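PDB 3PEF: 6-phosphogluconate dehydrogenase, NAD-binding from Geobacter metallireducens, which probably reduces succinic semialdehyde to gamma-hydroxybutyrate, using NADP(H) as cofactor, as a member of the beta-hydroxyacid dehydrogenase family. Local coordinates for residues 83-88 against 110-115; 179-184 against 213-218; 263-268 against 276-281. The protein carries 2 engineered substitutions. One frame throughout, in Å; residues are numbered along the deposited sequence.

Interaction 1: 83-88 against 110-115; sequences EGIGEG and VAKGGR
The loop 85-88 runs past the end of helix 99-111 with the directions 85 to 88 and 112 to 115 about 55° apart, and the backbones come closest at Gly88 and Gly114, whose CA atoms lie 4.3 Å apart. Gly88 N donates to Gly113 O over 2.8 Å, in the plane of that carbonyl. One residue back, a water bridges the two loops by accepting from Glu87 N and donating to Lys112 O, while Gly86 CA approaches the same Lys112 O in a CA-H...O contact. The amide-to-carbonyl bond is answered by a side chain: Arg115, its chain bent at chi3 (-53°), turns the edge of its guanidinium to Gly88 O. Arg115 NE meets a lone pair of Gly88 O at 2.8 Å, and that oxygen, in the guanidinium plane, takes a weak second bond from NH2. NH2 also forms a salt bridge with Glu146 of helix 141-154, so the guanidinium is shared between the loop and that helix. The buried Ile85 sends CG2 to Lys112 CB at 3.8 Å and sets CG1 against Gly114 CA at 4.0 Å, packing on a residue without a side chain. Gly113, with positive phi and two bonds back into the last turn, forms the Schellman motif that ends helix 99-111, and from it the chain enters strand 115-122 of the Rossmann-type nucleotide-binding domain.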
loop_
_atom_site.group_PDB
_atom_site.type_symbol
_atom_site.label_atom_id
_atom_site.label_comp_id
_atom_site.label_asym_id
_atom_site.label_seq_id
_atom_site.Cartn_x
_atom_site.Cartn_y
_atom_site.Cartn_z
ATOM N N GLU A 83 0.284 -1.395 43.539
ATOM C CA GLU A 83 0.798 -1.473 44.907
ATOM C C GLU A 83 0.141 -0.456 45.847
ATOM O O GLU A 83 0.173 -0.613 47.070
ATOM C CB GLU A 83 2.316 -1.278 44.919
ATOM C CG GLU A 83 3.121 -2.435 44.336
ATOM C CD GLU A 83 4.618 -2.324 44.634
ATOM O OE1 GLU A 83 5.011 -1.467 45.458
ATOM O OE2 GLU A 83 5.404 -3.101 44.050
ATOM N N GLY A 84 -0.464 0.583 45.281
ATOM C CA GLY A 84 -0.933 1.695 46.086
ATOM C C GLY A 84 -2.427 1.974 46.073
ATOM O O GLY A 84 -2.940 2.637 46.976
ATOM N N ILE A 85 -3.129 1.497 45.051
ATOM C CA ILE A 85 -4.551 1.807 44.932
ATOM C C ILE A 85 -5.404 0.909 45.838
ATOM O O ILE A 85 -4.990 -0.190 46.213
ATOM C CB ILE A 85 -5.040 1.709 43.460
ATOM C CG1 ILE A 85 -6.360 2.468 43.272
ATOM C CG2 ILE A 85 -5.156 0.248 43.012
ATOM C CD1 ILE A 85 -6.346 3.490 42.134
ATOM N N GLY A 86 -6.596 1.388 46.185
ATOM C CA GLY A 86 -7.514 0.639 47.025
ATOM C C GLY A 86 -8.566 1.521 47.675
ATOM O O GLY A 86 -8.574 2.748 47.492
ATOM N N GLU A 87 -9.468 0.894 48.426
ATOM C CA GLU A 87 -10.485 1.626 49.171
ATOM C C GLU A 87 -11.254 2.617 48.293
ATOM O O GLU A 87 -11.641 3.700 48.744
ATOM C CB GLU A 87 -9.845 2.364 50.346
ATOM C CG GLU A 87 -8.897 1.513 51.176
ATOM C CD GLU A 87 -8.187 2.326 52.243
ATOM O OE1 GLU A 87 -6.971 2.585 52.092
ATOM O OE2 GLU A 87 -8.850 2.720 53.227
ATOM N N GLY A 88 -11.453 2.250 47.034
ATOM C CA GLY A 88 -12.261 3.044 46.123
ATOM C C GLY A 88 -11.586 4.228 45.462
ATOM O O GLY A 88 -12.213 4.927 44.664
ATOM N N VAL A 110 -9.511 -2.848 39.687
ATOM C CA VAL A 110 -10.732 -3.196 40.403
ATOM C C VAL A 110 -10.499 -4.334 41.391
ATOM O O VAL A 110 -11.134 -4.397 42.449
ATOM C CB VAL A 110 -11.858 -3.561 39.431
ATOM C CG1 VAL A 110 -13.002 -4.234 40.178
ATOM C CG2 VAL A 110 -12.331 -2.305 38.697
ATOM N N ALA A 111 -9.573 -5.225 41.057
ATOM C CA ALA A 111 -9.270 -6.349 41.936
ATOM C C ALA A 111 -8.604 -5.865 43.218
ATOM O O ALA A 111 -8.767 -6.484 44.272
ATOM C CB ALA A 111 -8.396 -7.380 41.223
ATOM N N LYS A 112 -7.869 -4.752 43.131
ATOM C CA LYS A 112 -7.237 -4.165 44.314
ATOM C C LYS A 112 -8.202 -3.308 45.118
ATOM O O LYS A 112 -7.817 -2.717 46.122
ATOM C CB LYS A 112 -6.019 -3.315 43.944
ATOM C CG LYS A 112 -4.832 -4.106 43.436
ATOM C CD LYS A 112 -4.265 -5.033 44.500
ATOM C CE LYS A 112 -3.132 -5.880 43.931
ATOM N NZ LYS A 112 -2.575 -6.818 44.939
ATOM N N GLY A 113 -9.452 -3.231 44.680
ATOM C CA GLY A 113 -10.448 -2.450 45.396
ATOM C C GLY A 113 -10.498 -0.984 44.995
ATOM O O GLY A 113 -11.118 -0.174 45.679
ATOM N N GLY A 114 -9.841 -0.636 43.893
ATOM C CA GLY A 114 -9.915 0.717 43.363
ATOM C C GLY A 114 -10.909 0.808 42.212
ATOM O O GLY A 114 -11.547 -0.182 41.854
ATOM N N ARG A 115 -11.045 1.994 41.628
ATOM C CA ARG A 115 -11.949 2.181 40.493
ATOM C C ARG A 115 -11.167 2.667 39.275
ATOM O O ARG A 115 -10.142 3.336 39.420
ATOM C CB ARG A 115 -13.082 3.145 40.864
ATOM C CG ARG A 115 -14.060 2.554 41.918
ATOM C CD ARG A 115 -15.066 3.586 42.425
ATOM N NE ARG A 115 -14.381 4.784 42.906
ATOM C CZ ARG A 115 -14.876 6.015 42.827
ATOM N NH1 ARG A 115 -16.070 6.217 42.292
ATOM N NH2 ARG A 115 -14.172 7.045 43.282
HETATM O O HOH W 1 -9.120 -2.253 48.806
#

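Interaction 2: 179-184 against 213-218; sequences GGMMAC and NPMFAL
Buried helix-to-helix packing joins the long helix 166-194 to the first turn of helix 214-224 in the all-helical C-terminal domain of the beta-hydroxyacid dehydrogenase fold. The short segments are 11.3 Å apart at the axes and cross at -40°, a spacing filled by long side chains, three of them methionines. Met215, CG anti to its backbone N (chi1 -174°), reaches straight across before bending at chi3, so that its CE touches Met181 CG at 3.5 Å. Its sulfur meets Met182 from another direction: Met182, bent at both chi2 and chi3, brings CE to 4.0 Å from Met215 SD. Met181 has CG in the crowded position between backbone N and carbonyl carbon (chi1 71°), and the bend at chi3 brings CE to Asn213 and the Phe216 ring. Met181 CE and Phe216 CE2 are 4.0 Å apart, the two side chains crossing obliquely. Phe216 also stacks on Phe185 of the long helix, and Met181 packs against Met211 of the second subunit, placing this joint at a subunit interface. Asn213 is the N-cap of helix 214-224, its OD1 taking Phe216 N at 2.8 Å from above the carbonyl plane. Its ND2, which donates to Met211 O of its own chain, lies over one face of the Phe216 ring toward the rim, with Met181 CE meeting it tip to tip at 3.5 Å.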
loop_
_atom_site.group_PDB
_atom_site.type_symbol
_atom_site.label_atom_id
_atom_site.label_comp_id
_atom_site.label_asym_id
_atom_site.label_seq_id
_atom_site.Cartn_x
_atom_site.Cartn_y
_atom_site.Cartn_z
ATOM N N GLY A 179 -3.835 10.352 10.885
ATOM C CA GLY A 179 -2.534 9.939 10.386
ATOM C C GLY A 179 -2.533 9.771 8.875
ATOM O O GLY A 179 -1.618 10.237 8.192
ATOM N N GLY A 180 -3.548 9.087 8.346
ATOM C CA GLY A 180 -3.677 8.937 6.909
ATOM C C GLY A 180 -3.832 10.282 6.229
ATOM O O GLY A 180 -3.215 10.541 5.185
ATOM N N MET A 181 -4.646 11.166 6.802
ATOM C CA MET A 181 -4.814 12.455 6.139
ATOM C C MET A 181 -3.547 13.313 6.150
ATOM O O MET A 181 -3.268 13.988 5.167
ATOM C CB MET A 181 -6.112 13.203 6.522
ATOM C CG MET A 181 -6.213 13.780 7.895
ATOM S SD MET A 181 -7.962 14.208 8.247
ATOM C CE MET A 181 -8.071 15.864 7.561
ATOM N N MET A 182 -2.747 13.240 7.216
ATOM C CA MET A 182 -1.438 13.906 7.206
ATOM C C MET A 182 -0.541 13.337 6.090
ATOM O O MET A 182 0.091 14.084 5.319
ATOM C CB MET A 182 -0.750 13.806 8.578
ATOM C CG MET A 182 0.639 14.474 8.649
ATOM S SD MET A 182 0.613 16.262 8.326
ATOM C CE MET A 182 -0.246 16.829 9.789
ATOM N N ALA A 183 -0.503 12.015 5.989
ATOM C CA ALA A 183 0.299 11.364 4.957
ATOM C C ALA A 183 -0.142 11.819 3.560
ATOM O O ALA A 183 0.691 12.145 2.709
ATOM C CB ALA A 183 0.209 9.848 5.084
ATOM N N CYS A 184 -1.451 11.863 3.333
ATOM C CA CYS A 184 -1.963 12.252 2.028
ATOM C C CYS A 184 -1.665 13.721 1.742
ATOM O O CYS A 184 -1.261 14.071 0.644
ATOM C CB CYS A 184 -3.469 11.987 1.944
ATOM S SG CYS A 184 -3.836 10.226 1.911
ATOM N N ASN A 213 -9.423 22.453 6.871
ATOM C CA ASN A 213 -9.518 22.091 8.292
ATOM C C ASN A 213 -8.400 22.759 9.069
ATOM O O ASN A 213 -7.384 23.124 8.487
ATOM C CB ASN A 213 -9.525 20.562 8.509
ATOM C CG ASN A 213 -8.230 19.866 8.025
ATOM O OD1 ASN A 213 -7.218 19.814 8.740
ATOM N ND2 ASN A 213 -8.274 19.313 6.819
ATOM N N PRO A 214 -8.591 22.943 10.382
ATOM C CA PRO A 214 -7.567 23.570 11.230
ATOM C C PRO A 214 -6.213 22.852 11.169
ATOM O O PRO A 214 -5.186 23.531 11.149
ATOM C CB PRO A 214 -8.168 23.474 12.638
ATOM C CG PRO A 214 -9.658 23.395 12.398
ATOM C CD PRO A 214 -9.797 22.579 11.144
ATOM N N MET A 215 -6.196 21.521 11.127
ATOM C CA MET A 215 -4.911 20.800 11.023
ATOM C C MET A 215 -4.121 21.180 9.761
ATOM O O MET A 215 -2.932 21.540 9.849
ATOM C CB MET A 215 -5.096 19.282 11.094
ATOM C CG MET A 215 -3.758 18.511 11.127
ATOM S SD MET A 215 -3.974 16.709 11.130
ATOM C CE MET A 215 -4.481 16.428 9.435
ATOM N N PHE A 216 -4.765 21.114 8.596
ATOM C CA PHE A 216 -4.069 21.449 7.353
ATOM C C PHE A 216 -3.604 22.895 7.438
ATOM O O PHE A 216 -2.510 23.235 6.992
ATOM C CB PHE A 216 -4.957 21.277 6.105
ATOM C CG PHE A 216 -5.128 19.842 5.644
ATOM C CD1 PHE A 216 -5.822 19.564 4.464
ATOM C CD2 PHE A 216 -4.614 18.773 6.389
ATOM C CE1 PHE A 216 -6.004 18.240 4.024
ATOM C CE2 PHE A 216 -4.775 17.449 5.958
ATOM C CZ PHE A 216 -5.473 17.185 4.766
ATOM N N ALA A 217 -4.442 23.748 8.007
ATOM C CA ALA A 217 -4.133 25.169 8.026
ATOM C C ALA A 217 -2.905 25.432 8.900
ATOM O O ALA A 217 -1.986 26.140 8.493
ATOM C CB ALA A 217 -5.346 25.978 8.506
ATOM N N LEU A 218 -2.895 24.853 10.097
ATOM C CA LEU A 218 -1.751 24.987 11.001
ATOM C C LEU A 218 -0.491 24.286 10.474
ATOM O O LEU A 218 0.575 24.896 10.376
ATOM C CB LEU A 218 -2.092 24.456 12.404
ATOM C CG LEU A 218 -0.890 24.420 13.357
ATOM C CD1 LEU A 218 -0.416 25.847 13.676
ATOM C CD2 LEU A 218 -1.222 23.655 14.628
#

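Interaction 3: 263-268 against 276-281; sequences ELFKGA and EDFSAI
Asp277 OD2 is held by three donors, two from Ser279 and one from Lys219 of helix 214-224. Ser279 OG binds it on the anti lone pair at 2.6 Å, and Ser279 N reaches it at 3.2 Å from above the carboxylate plane, which makes an Asx turn leading into the 3-10 segment 278-280. The other oxygen, OD1, accepts from the amides of Ala231 and Phe232, so this buried carboxylate is surrounded by N-H and O-H groups and a lysine, conditions that would favour its charged form. From this turn Phe278 and Ile281 face helix 256-270. Ile281 makes the largest single contribution. With chi1 -170° and chi2 -175° its chain is extended, and CD1 is set almost exactly on the normal of the Phe265 ring, 3.6 Å from the centroid, a CH-pi contact over the middle of one face. Ile281 CB lies 3.7 Å from Phe265 CE2, and the two side chains cross at about a right angle. At the ring's edge, Phe278 O lies in plane, 3.4 Å from Phe265 CE2. Leu264 CB touches Ile281 CD1 at 3.8 Å, and Ala268 CB packs near the Ile281 backbone. Around this joint, Met237 and Leu241 of helix 234-251 pack on Phe265, whereas segment 276-281 itself meets helix 256-270, helix 166-194 through Met182 and Cys186 on Ile281, and helix 214-224 through Met215 on Phe278.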
loop_
_atom_site.group_PDB
_atom_site.type_symbol
_atom_site.label_atom_id
_atom_site.label_comp_id
_atom_site.label_asym_id
_atom_site.label_seq_id
_atom_site.Cartn_x
_atom_site.Cartn_y
_atom_site.Cartn_z
ATOM N N GLU A 263 3.375 2.397 7.538
ATOM C CA GLU A 263 4.709 2.144 7.019
ATOM C C GLU A 263 5.462 3.453 6.704
ATOM O O GLU A 263 6.645 3.570 7.009
ATOM C CB GLU A 263 4.670 1.195 5.823
ATOM C CG GLU A 263 4.012 -0.170 6.164
ATOM C CD GLU A 263 4.643 -0.853 7.389
ATOM O OE1 GLU A 263 5.891 -0.994 7.441
ATOM O OE2 GLU A 263 3.891 -1.258 8.304
ATOM N N LEU A 264 4.780 4.432 6.112
ATOM C CA LEU A 264 5.408 5.730 5.833
ATOM C C LEU A 264 5.858 6.439 7.123
ATOM O O LEU A 264 6.931 7.044 7.173
ATOM C CB LEU A 264 4.473 6.628 5.007
ATOM C CG LEU A 264 4.045 6.038 3.648
ATOM C CD1 LEU A 264 2.833 6.756 3.057
ATOM C CD2 LEU A 264 5.209 6.025 2.664
ATOM N N PHE A 265 5.050 6.372 8.174
ATOM C CA PHE A 265 5.494 6.972 9.433
ATOM C C PHE A 265 6.701 6.239 10.002
ATOM O O PHE A 265 7.596 6.864 10.583
ATOM C CB PHE A 265 4.352 7.105 10.436
ATOM C CG PHE A 265 3.525 8.343 10.215
ATOM C CD1 PHE A 265 2.300 8.272 9.575
ATOM C CD2 PHE A 265 4.007 9.594 10.602
ATOM C CE1 PHE A 265 1.539 9.423 9.361
ATOM C CE2 PHE A 265 3.261 10.754 10.383
ATOM C CZ PHE A 265 2.022 10.665 9.760
ATOM N N LYS A 266 6.738 4.922 9.810
ATOM C CA LYS A 266 7.915 4.144 10.211
ATOM C C LYS A 266 9.144 4.628 9.464
ATOM O O LYS A 266 10.251 4.669 10.019
ATOM C CB LYS A 266 7.723 2.646 9.948
ATOM C CG LYS A 266 6.798 1.907 10.923
ATOM C CD LYS A 266 6.583 0.450 10.458
ATOM C CE LYS A 266 5.539 -0.268 11.309
ATOM N NZ LYS A 266 5.311 -1.707 10.876
ATOM N N GLY A 267 8.953 4.977 8.197
ATOM C CA GLY A 267 10.049 5.471 7.386
ATOM C C GLY A 267 10.574 6.771 7.970
ATOM O O GLY A 267 11.790 6.987 8.073
ATOM N N ALA A 268 9.653 7.645 8.359
ATOM C CA ALA A 268 10.042 8.885 9.007
ATOM C C ALA A 268 10.800 8.637 10.314
ATOM O O ALA A 268 11.745 9.360 10.619
ATOM C CB ALA A 268 8.829 9.801 9.237
ATOM N N GLU A 276 10.444 14.736 16.339
ATOM C CA GLU A 276 9.893 15.984 15.804
ATOM C C GLU A 276 8.369 15.854 15.670
ATOM O O GLU A 276 7.804 14.794 15.983
ATOM C CB GLU A 276 10.542 16.314 14.459
ATOM C CG GLU A 276 12.060 16.522 14.584
ATOM C CD GLU A 276 12.740 16.704 13.243
ATOM O OE1 GLU A 276 12.045 16.581 12.220
ATOM O OE2 GLU A 276 13.967 16.966 13.211
ATOM N N ASP A 277 7.698 16.916 15.225
ATOM C CA ASP A 277 6.252 16.834 15.018
ATOM C C ASP A 277 5.899 15.771 13.988
ATOM O O ASP A 277 6.681 15.509 13.072
ATOM C CB ASP A 277 5.690 18.164 14.531
ATOM C CG ASP A 277 4.183 18.215 14.648
ATOM O OD1 ASP A 277 3.677 18.049 15.781
ATOM O OD2 ASP A 277 3.509 18.390 13.613
ATOM N N PHE A 278 4.707 15.183 14.104
ATOM C CA PHE A 278 4.332 14.157 13.139
ATOM C C PHE A 278 4.252 14.708 11.712
ATOM O O PHE A 278 4.384 13.960 10.752
ATOM C CB PHE A 278 3.064 13.398 13.557
ATOM C CG PHE A 278 1.783 14.159 13.357
ATOM C CD1 PHE A 278 1.546 15.338 14.030
ATOM C CD2 PHE A 278 0.793 13.657 12.512
ATOM C CE1 PHE A 278 0.351 16.028 13.852
ATOM C CE2 PHE A 278 -0.401 14.333 12.339
ATOM C CZ PHE A 278 -0.622 15.519 13.014
ATOM N N SER A 279 4.088 16.018 11.564
ATOM C CA SER A 279 4.120 16.607 10.226
ATOM C C SER A 279 5.497 16.480 9.584
ATOM O O SER A 279 5.638 16.710 8.388
ATOM C CB SER A 279 3.690 18.077 10.248
ATOM O OG SER A 279 4.419 18.793 11.228
ATOM N N ALA A 280 6.508 16.107 10.371
ATOM C CA ALA A 280 7.840 15.871 9.809
ATOM C C ALA A 280 7.871 14.741 8.774
ATOM O O ALA A 280 8.846 14.594 8.032
ATOM C CB ALA A 280 8.890 15.633 10.930
ATOM N N ILE A 281 6.810 13.936 8.718
ATOM C CA ILE A 281 6.728 12.916 7.678
ATOM C C ILE A 281 6.924 13.563 6.300
ATOM O O ILE A 281 7.406 12.922 5.360
ATOM C CB ILE A 281 5.396 12.102 7.741
ATOM C CG1 ILE A 281 5.466 10.892 6.811
ATOM C CG2 ILE A 281 4.199 12.996 7.463
ATOM C CD1 ILE A 281 4.174 10.072 6.696
#

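From the N terminus, interaction 1 comes first and closes a span of 21 residues containing strand 90-93 and most of helix 99-111, within the nucleotide-binding domain. Interaction 2 opens only after it and closes a span that includes helix 199-208; interaction 3 then closes the seven residues 269-275 at the end of helix 256-270. The three follow in series, none nested or crossed. Interaction 1 lies across the chain's centre from the others, its nearest atoms about 30 Å from either. Interactions 2 and 3 touch in the C-terminal domain: Phe278 CZ, in the segment after helix 256-270, lies 3.5 Å from Met182 CE and 4.0 Å from Met215 SD, and Gly179 O packs against Phe265 CE1, joining helices 166-194, 214-224 and 256-270.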